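Immunoreactive 84kD antigen PG93 (PDB 5M11) is a cell-surface component essential to the type-IX secretion system of Porphyromonas gingivalis, and binds zinc and calcium ions. Local coordinates at residues I266-G271 with I283-E287; Y327-W333 with D372-I376. All blocks are in the same frame, centred on the assembly; numbering follows the deposited sequence.

Contact 1: residues I266-G271 with I283-E287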
ATOM      1  N   ILE A 266       4.446 -24.560  21.081  1.00 73.40           N
ATOM      2  CA  ILE A 266       4.465 -23.301  20.330  1.00 74.17           C
ATOM      3  C   ILE A 266       3.218 -23.254  19.459  1.00 78.90           C
ATOM      4  O   ILE A 266       3.098 -24.038  18.507  1.00 76.86           O
ATOM      5  CB  ILE A 266       5.746 -23.029  19.471  1.00 75.01           C
ATOM      6  CG1 ILE A 266       7.053 -23.649  20.050  1.00 76.06           C
ATOM      7  CG2 ILE A 266       5.911 -21.541  19.213  1.00 77.30           C
ATOM      8  CD1 ILE A 266       7.638 -23.033  21.327  1.00 92.09           C
ATOM      9  N   ALA A 267       2.311 -22.324  19.774  1.00 78.22           N
ATOM     10  CA  ALA A 267       1.063 -22.101  19.053  1.00 78.08           C
ATOM     11  C   ALA A 267       1.246 -21.155  17.855  1.00 82.08           C
ATOM     12  O   ALA A 267       2.212 -20.392  17.802  1.00 82.20           O
ATOM     13  CB  ALA A 267       0.029 -21.521  19.994  1.00 83.39           C
ATOM     14  N   ASP A 268       0.290 -21.213  16.906  1.00 77.67           N
ATOM     15  CA  ASP A 268       0.151 -20.370  15.722  1.00 76.41           C
ATOM     16  C   ASP A 268       1.518 -20.078  15.081  1.00 76.82           C
ATOM     17  O   ASP A 268       2.066 -18.981  15.228  1.00 78.58           O
ATOM     18  CB  ASP A 268      -0.602 -19.063  16.080  1.00 82.73           C
ATOM     19  CG  ASP A 268      -1.910 -19.220  16.869  1.00100.57           C
ATOM     20  OD1 ASP A 268      -2.732 -20.090  16.498  1.00100.81           O
ATOM     21  OD2 ASP A 268      -2.143 -18.416  17.809  1.00111.69           O
ATOM     22  N   VAL A 269       2.067 -21.093  14.403  1.00 67.83           N
ATOM     23  CA  VAL A 269       3.365 -21.037  13.728  1.00 64.25           C
ATOM     24  C   VAL A 269       3.103 -21.067  12.227  1.00 63.80           C
ATOM     25  O   VAL A 269       2.504 -22.021  11.733  1.00 62.33           O
ATOM     26  CB  VAL A 269       4.324 -22.169  14.191  1.00 65.84           C
ATOM     27  CG1 VAL A 269       5.655 -22.101  13.441  1.00 63.56           C
ATOM     28  CG2 VAL A 269       4.546 -22.120  15.700  1.00 68.52           C
ATOM     29  N   LEU A 270       3.557 -20.019  11.518  1.00 57.63           N
ATOM     30  CA  LEU A 270       3.327 -19.787  10.096  1.00 53.96           C
ATOM     31  C   LEU A 270       4.537 -20.118   9.204  1.00 57.64           C
ATOM     32  O   LEU A 270       4.393 -20.244   7.973  1.00 56.32           O
ATOM     33  CB  LEU A 270       2.941 -18.311   9.894  1.00 55.58           C
ATOM     34  CG  LEU A 270       1.637 -17.811  10.530  1.00 62.13           C
ATOM     35  CD1 LEU A 270       1.397 -16.367  10.190  1.00 63.71           C
ATOM     36  CD2 LEU A 270       0.436 -18.640  10.089  1.00 63.71           C
ATOM     37  N   GLY A 271       5.711 -20.248   9.817  1.00 53.37           N
ATOM     38  CA  GLY A 271       6.931 -20.543   9.083  1.00 50.01           C
ATOM     39  C   GLY A 271       8.080 -20.895   9.987  1.00 53.94           C
ATOM     40  O   GLY A 271       8.057 -20.555  11.170  1.00 57.39           O
ATOM     41  N   ILE A 283      11.465 -19.142  14.048  1.00 69.03           N
ATOM     42  CA  ILE A 283      10.008 -19.308  14.009  1.00 68.56           C
ATOM     43  C   ILE A 283       9.309 -17.986  13.625  1.00 73.03           C
ATOM     44  O   ILE A 283       9.741 -16.916  14.054  1.00 76.18           O
ATOM     45  CB  ILE A 283       9.539 -19.802  15.444  1.00 74.76           C
ATOM     46  CG1 ILE A 283      10.380 -21.000  15.999  1.00 74.61           C
ATOM     47  CG2 ILE A 283       8.045 -20.113  15.544  1.00 75.75           C
ATOM     48  CD1 ILE A 283      10.632 -22.223  15.021  1.00 80.01           C
ATOM     49  N   ALA A 284       8.228 -18.079  12.819  1.00 66.30           N
ATOM     50  CA  ALA A 284       7.344 -16.975  12.431  1.00 66.98           C
ATOM     51  C   ALA A 284       6.017 -17.195  13.167  1.00 73.92           C
ATOM     52  O   ALA A 284       5.327 -18.201  12.940  1.00 72.17           O
ATOM     53  CB  ALA A 284       7.150 -16.927  10.918  1.00 64.27           C
ATOM     54  N   LEU A 285       5.721 -16.326  14.134  1.00 73.71           N
ATOM     55  CA  LEU A 285       4.535 -16.462  14.969  1.00 75.30           C
ATOM     56  C   LEU A 285       3.430 -15.519  14.523  1.00 82.42           C
ATOM     57  O   LEU A 285       2.393 -15.417  15.177  1.00 85.06           O
ATOM     58  CB  LEU A 285       4.914 -16.245  16.442  1.00 78.66           C
ATOM     59  CG  LEU A 285       5.853 -17.320  16.998  1.00 80.65           C
ATOM     60  CD1 LEU A 285       6.626 -16.819  18.170  1.00 84.43           C
ATOM     61  CD2 LEU A 285       5.099 -18.557  17.363  1.00 80.87           C
ATOM     62  N   GLY A 286       3.647 -14.885  13.379  1.00 78.92           N
ATOM     63  CA  GLY A 286       2.692 -13.977  12.772  1.00 81.32           C
ATOM     64  C   GLY A 286       2.497 -12.698  13.545  1.00 92.66           C
ATOM     65  O   GLY A 286       3.420 -11.877  13.643  1.00 94.11           O
ATOM     66  N   GLU A 287       1.290 -12.547  14.125  1.00 93.20           N
ATOM     67  CA  GLU A 287       0.859 -11.352  14.845  1.00 99.36           C
ATOM     68  C   GLU A 287       1.820 -10.997  16.008  1.00106.29           C
ATOM     69  O   GLU A 287       1.830  -9.848  16.462  1.00110.41           O
ATOM     70  CB  GLU A 287      -0.596 -11.500  15.321  1.00103.72           C
ATOM     71  CG  GLU A 287      -1.562 -10.489  14.698  1.00118.48           C
ATOM     72  CD  GLU A 287      -2.194 -10.823  13.354  1.00139.59           C
ATOM     73  OE1 GLU A 287      -2.746 -11.939  13.208  1.00135.16           O
ATOM     74  OE2 GLU A 287      -2.207  -9.934  12.472  1.00134.89           O
TER

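Contact 2: residues Y327-W333 with D372-I376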
ATOM      1  N   TYR A 327      -2.664  11.746   9.681  1.00 46.10           N
ATOM      2  CA  TYR A 327      -3.752  11.033  10.339  1.00 46.03           C
ATOM      3  C   TYR A 327      -4.341  10.105   9.295  1.00 50.91           C
ATOM      4  O   TYR A 327      -4.689  10.562   8.212  1.00 48.88           O
ATOM      5  CB  TYR A 327      -4.805  12.015  10.921  1.00 46.16           C
ATOM      6  CG  TYR A 327      -4.279  12.983  11.967  1.00 46.70           C
ATOM      7  CD1 TYR A 327      -4.556  12.800  13.317  1.00 47.66           C
ATOM      8  CD2 TYR A 327      -3.524  14.097  11.599  1.00 47.55           C
ATOM      9  CE1 TYR A 327      -4.080  13.688  14.278  1.00 46.63           C
ATOM     10  CE2 TYR A 327      -3.040  14.990  12.555  1.00 48.58           C
ATOM     11  CZ  TYR A 327      -3.322  14.780  13.892  1.00 53.53           C
ATOM     12  OH  TYR A 327      -2.845  15.664  14.824  1.00 54.46           O
ATOM     13  N   ALA A 328      -4.368   8.804   9.570  1.00 51.33           N
ATOM     14  CA  ALA A 328      -4.883   7.823   8.623  1.00 52.79           C
ATOM     15  C   ALA A 328      -5.830   6.815   9.270  1.00 61.20           C
ATOM     16  O   ALA A 328      -5.619   6.382  10.411  1.00 61.48           O
ATOM     17  CB  ALA A 328      -3.735   7.095   7.970  1.00 54.11           C
ATOM     18  N   ALA A 329      -6.876   6.452   8.508  1.00 60.63           N
ATOM     19  CA  ALA A 329      -7.921   5.485   8.851  1.00 63.50           C
ATOM     20  C   ALA A 329      -7.838   4.337   7.876  1.00 72.82           C
ATOM     21  O   ALA A 329      -7.805   4.557   6.662  1.00 72.78           O
ATOM     22  CB  ALA A 329      -9.299   6.142   8.794  1.00 63.71           C
ATOM     23  N   SER A 330      -7.776   3.120   8.385  1.00 73.88           N
ATOM     24  CA  SER A 330      -7.620   1.976   7.508  1.00 77.00           C
ATOM     25  C   SER A 330      -8.961   1.374   7.078  1.00 86.51           C
ATOM     26  O   SER A 330      -9.117   1.096   5.889  1.00 86.94           O
ATOM     27  CB  SER A 330      -6.733   0.923   8.167  1.00 82.49           C
ATOM     28  OG  SER A 330      -7.325   0.343   9.314  1.00 95.39           O
ATOM     29  N   GLY A 331      -9.882   1.186   8.046  1.00 86.41           N
ATOM     30  CA  GLY A 331     -11.211   0.571   7.930  1.00 88.50           C
ATOM     31  C   GLY A 331     -11.936   0.745   6.616  1.00 92.81           C
ATOM     32  O   GLY A 331     -11.866   1.815   6.012  1.00 90.31           O
ATOM     33  N   LEU A 332     -12.644  -0.305   6.176  1.00 93.18           N
ATOM     34  CA  LEU A 332     -13.344  -0.358   4.888  1.00 94.57           C
ATOM     35  C   LEU A 332     -14.805   0.167   4.901  1.00 99.99           C
ATOM     36  O   LEU A 332     -15.466   0.201   5.946  1.00 99.26           O
ATOM     37  CB  LEU A 332     -13.333  -1.809   4.377  1.00 98.09           C
ATOM     38  CG  LEU A 332     -12.273  -2.158   3.322  1.00103.09           C
ATOM     39  CD1 LEU A 332     -10.846  -2.086   3.887  1.00101.62           C
ATOM     40  CD2 LEU A 332     -12.512  -3.541   2.759  1.00109.34           C
ATOM     41  N   TRP A 333     -15.284   0.576   3.701  1.00 97.93           N
ATOM     42  CA  TRP A 333     -16.647   1.061   3.434  1.00 98.85           C
ATOM     43  C   TRP A 333     -17.314   0.178   2.367  1.00106.72           C
ATOM     44  O   TRP A 333     -16.647  -0.385   1.488  1.00107.13           O
ATOM     45  CB  TRP A 333     -16.653   2.558   2.993  1.00 94.69           C
ATOM     46  CG  TRP A 333     -17.993   3.126   2.565  1.00 96.00           C
ATOM     47  CD1 TRP A 333     -18.905   3.763   3.358  1.00 98.61           C
ATOM     48  CD2 TRP A 333     -18.555   3.116   1.237  1.00 97.45           C
ATOM     49  NE1 TRP A 333     -20.006   4.130   2.615  1.00 99.00           N
ATOM     50  CE2 TRP A 333     -19.818   3.744   1.311  1.00101.72           C
ATOM     51  CE3 TRP A 333     -18.127   2.605  -0.006  1.00 99.71           C
ATOM     52  CZ2 TRP A 333     -20.651   3.891   0.187  1.00102.78           C
ATOM     53  CZ3 TRP A 333     -18.953   2.745  -1.116  1.00102.75           C
ATOM     54  CH2 TRP A 333     -20.197   3.381  -1.015  1.00103.90           C
ATOM     55  N   ASP A 372     -13.975  -0.815  11.246  1.00 81.03           N
ATOM     56  CA  ASP A 372     -14.175   0.021  10.075  1.00 78.08           C
ATOM     57  C   ASP A 372     -14.116   1.498  10.415  1.00 77.49           C
ATOM     58  O   ASP A 372     -15.098   2.221  10.223  1.00 76.51           O
ATOM     59  CB  ASP A 372     -15.495  -0.322   9.352  1.00 82.11           C
ATOM     60  CG  ASP A 372     -15.828  -1.800   9.320  1.00 95.86           C
ATOM     61  OD1 ASP A 372     -15.116  -2.555   8.613  1.00 96.38           O
ATOM     62  OD2 ASP A 372     -16.796  -2.204  10.007  1.00104.29           O
ATOM     63  N   ALA A 373     -12.955   1.944  10.925  1.00 71.72           N
ATOM     64  CA  ALA A 373     -12.676   3.358  11.167  1.00 68.62           C
ATOM     65  C   ALA A 373     -12.475   3.984   9.784  1.00 71.11           C
ATOM     66  O   ALA A 373     -11.569   3.571   9.062  1.00 70.19           O
ATOM     67  CB  ALA A 373     -11.442   3.504  12.046  1.00 68.53           C
ATOM     68  N   ILE A 374     -13.374   4.880   9.362  1.00 68.11           N
ATOM     69  CA  ILE A 374     -13.331   5.380   7.983  1.00 67.65           C
ATOM     70  C   ILE A 374     -13.101   6.911   7.808  1.00 70.19           C
ATOM     71  O   ILE A 374     -12.906   7.342   6.659  1.00 70.30           O
ATOM     72  CB  ILE A 374     -14.621   4.961   7.235  1.00 72.56           C
ATOM     73  CG1 ILE A 374     -15.874   5.251   8.071  1.00 73.90           C
ATOM     74  CG2 ILE A 374     -14.553   3.501   6.812  1.00 75.70           C
ATOM     75  CD1 ILE A 374     -16.938   5.662   7.303  1.00 84.69           C
ATOM     76  N   ASP A 375     -13.145   7.722   8.890  1.00 64.40           N
ATOM     77  CA  ASP A 375     -12.888   9.161   8.761  1.00 61.82           C
ATOM     78  C   ASP A 375     -12.260   9.749  10.035  1.00 63.83           C
ATOM     79  O   ASP A 375     -12.527   9.303  11.153  1.00 63.41           O
ATOM     80  CB  ASP A 375     -14.152   9.964   8.357  1.00 64.00           C
ATOM     81  CG  ASP A 375     -13.926  11.162   7.419  1.00 75.89           C
ATOM     82  OD1 ASP A 375     -12.772  11.666   7.339  1.00 74.32           O
ATOM     83  OD2 ASP A 375     -14.905  11.618   6.795  1.00 85.45           O
ATOM     84  N   ILE A 376     -11.389  10.740   9.827  1.00 59.72           N
ATOM     85  CA  ILE A 376     -10.682  11.480  10.861  1.00 59.65           C
ATOM     86  C   ILE A 376     -11.084  12.946  10.779  1.00 63.62           C
ATOM     87  O   ILE A 376     -11.408  13.453   9.691  1.00 63.61           O
ATOM     88  CB  ILE A 376      -9.133  11.331  10.737  1.00 62.49           C
ATOM     89  CG1 ILE A 376      -8.687   9.902  10.273  1.00 64.26           C
ATOM     90  CG2 ILE A 376      -8.413  11.761  12.036  1.00 63.00           C
ATOM     91  CD1 ILE A 376      -8.765   8.745  11.325  1.00 74.61           C
TER

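Contact 1: residues I266-G271 with I283-E287
Ala284 uses both polar atoms of its backbone to hold the 266-271 segment. Its O accepts a hydrogen bond from Leu270 N at 2.9 Å, almost linear with an N-H...O angle of 172°, and Ala284 N donates to Gly271 O at 3.0 Å and 158°. Weaker CA-H...O contacts lie alongside: Val269 CA sits 3.5 Å from Ala284 O, and Leu285 CA 3.5 Å from Asp268 O. The backbones run close, with CA atoms 4.9 Å apart for Gly271 and Ala284 and again for Val269 and Leu285.

Apolar side chains fill the flank. Although the CA-to-CB bond of Leu285 points away, the end of the side chain turns back, placing CD2 3.6 Å from Ile266 CG2 and 4.0 Å from Val269 CG2. Ile283 CG2 meets Val269 CG1 at 3.8 Å. At the other end Leu270 CD1 rests 3.7 Å from Gly286 CA; a CB modelled on Gly286 would come within 3.0 Å of that methyl, and the phi of 68° also suits a residue without a side chain.

These segments belong to the seventh blade (271-303) of the first beta-propeller and the loop entering it. Val269 O is hydrogen-bonded to Tyr238 OH in the preceding blade, whereas Leu270 and Ala284 touch Glu23 and Thr22 in the first. Both hydrogen bonds across the contact use backbone atoms only, so no side-chain group takes part in them; the side chains provide an apolar flank, and at Gly286 a side chain would clash with Leu270 CD1.

Contact 2: residues Y327-W333 with D372-I376
Two successive blades of the second beta-propeller pack here, beside the zinc site formed by Asp315 and His340. Strand 327-329, the second of its blade, passes strand 373-376, the first of the next, at 6.4 Å between axes and 154° between directions. The separation and the lack of any mutual hydrogen bond show side-chain packing rather than sheet pairing. Ile376 is central: CG2 lies 3.8 Å from Tyr327 CB and CD1 3.7 Å from Ala329 CB, which also approaches Ala373 O at 3.4 Å. Beyond the strand, Gly331 CA comes to 3.7 Å from Asp372 CA, and a CB on Gly331 would overlap Ala373 N (2.2 Å). Ile374 CG2 sits 3.3 Å from Gly331 O; Ile374 and Asp375 form a classic beta bulge facing Gly389. Asp372 OD1 accepts a hydrogen bond from the N of the zinc ligand His340. The close approach is thus made at small residues, Ala329 and Gly331, Ile376 supplies most of the apolar contact, and the Asp372 carboxylate probably helps to position His340.

From the N terminus, the chain first lays strand 13-16 on the edge of the sheet that later includes 636-660, then runs through the seven blades of the first propeller. In the last of these, contact 1 closes an 11-residue loop, the hairpin between strands 271-273 and 280-284, joining it to the preceding loop. After the chain leaves that propeller, contact 2 closes a longer loop of 38 residues, spanning strands 343-347 and 352-356 and helix 357-364, and so joins the first two blades of the second propeller. The loops are in series, neither nested nor crossed. Each lies in its own propeller; with centres 28 Å and nearest atoms about 12 Å apart, they do not touch.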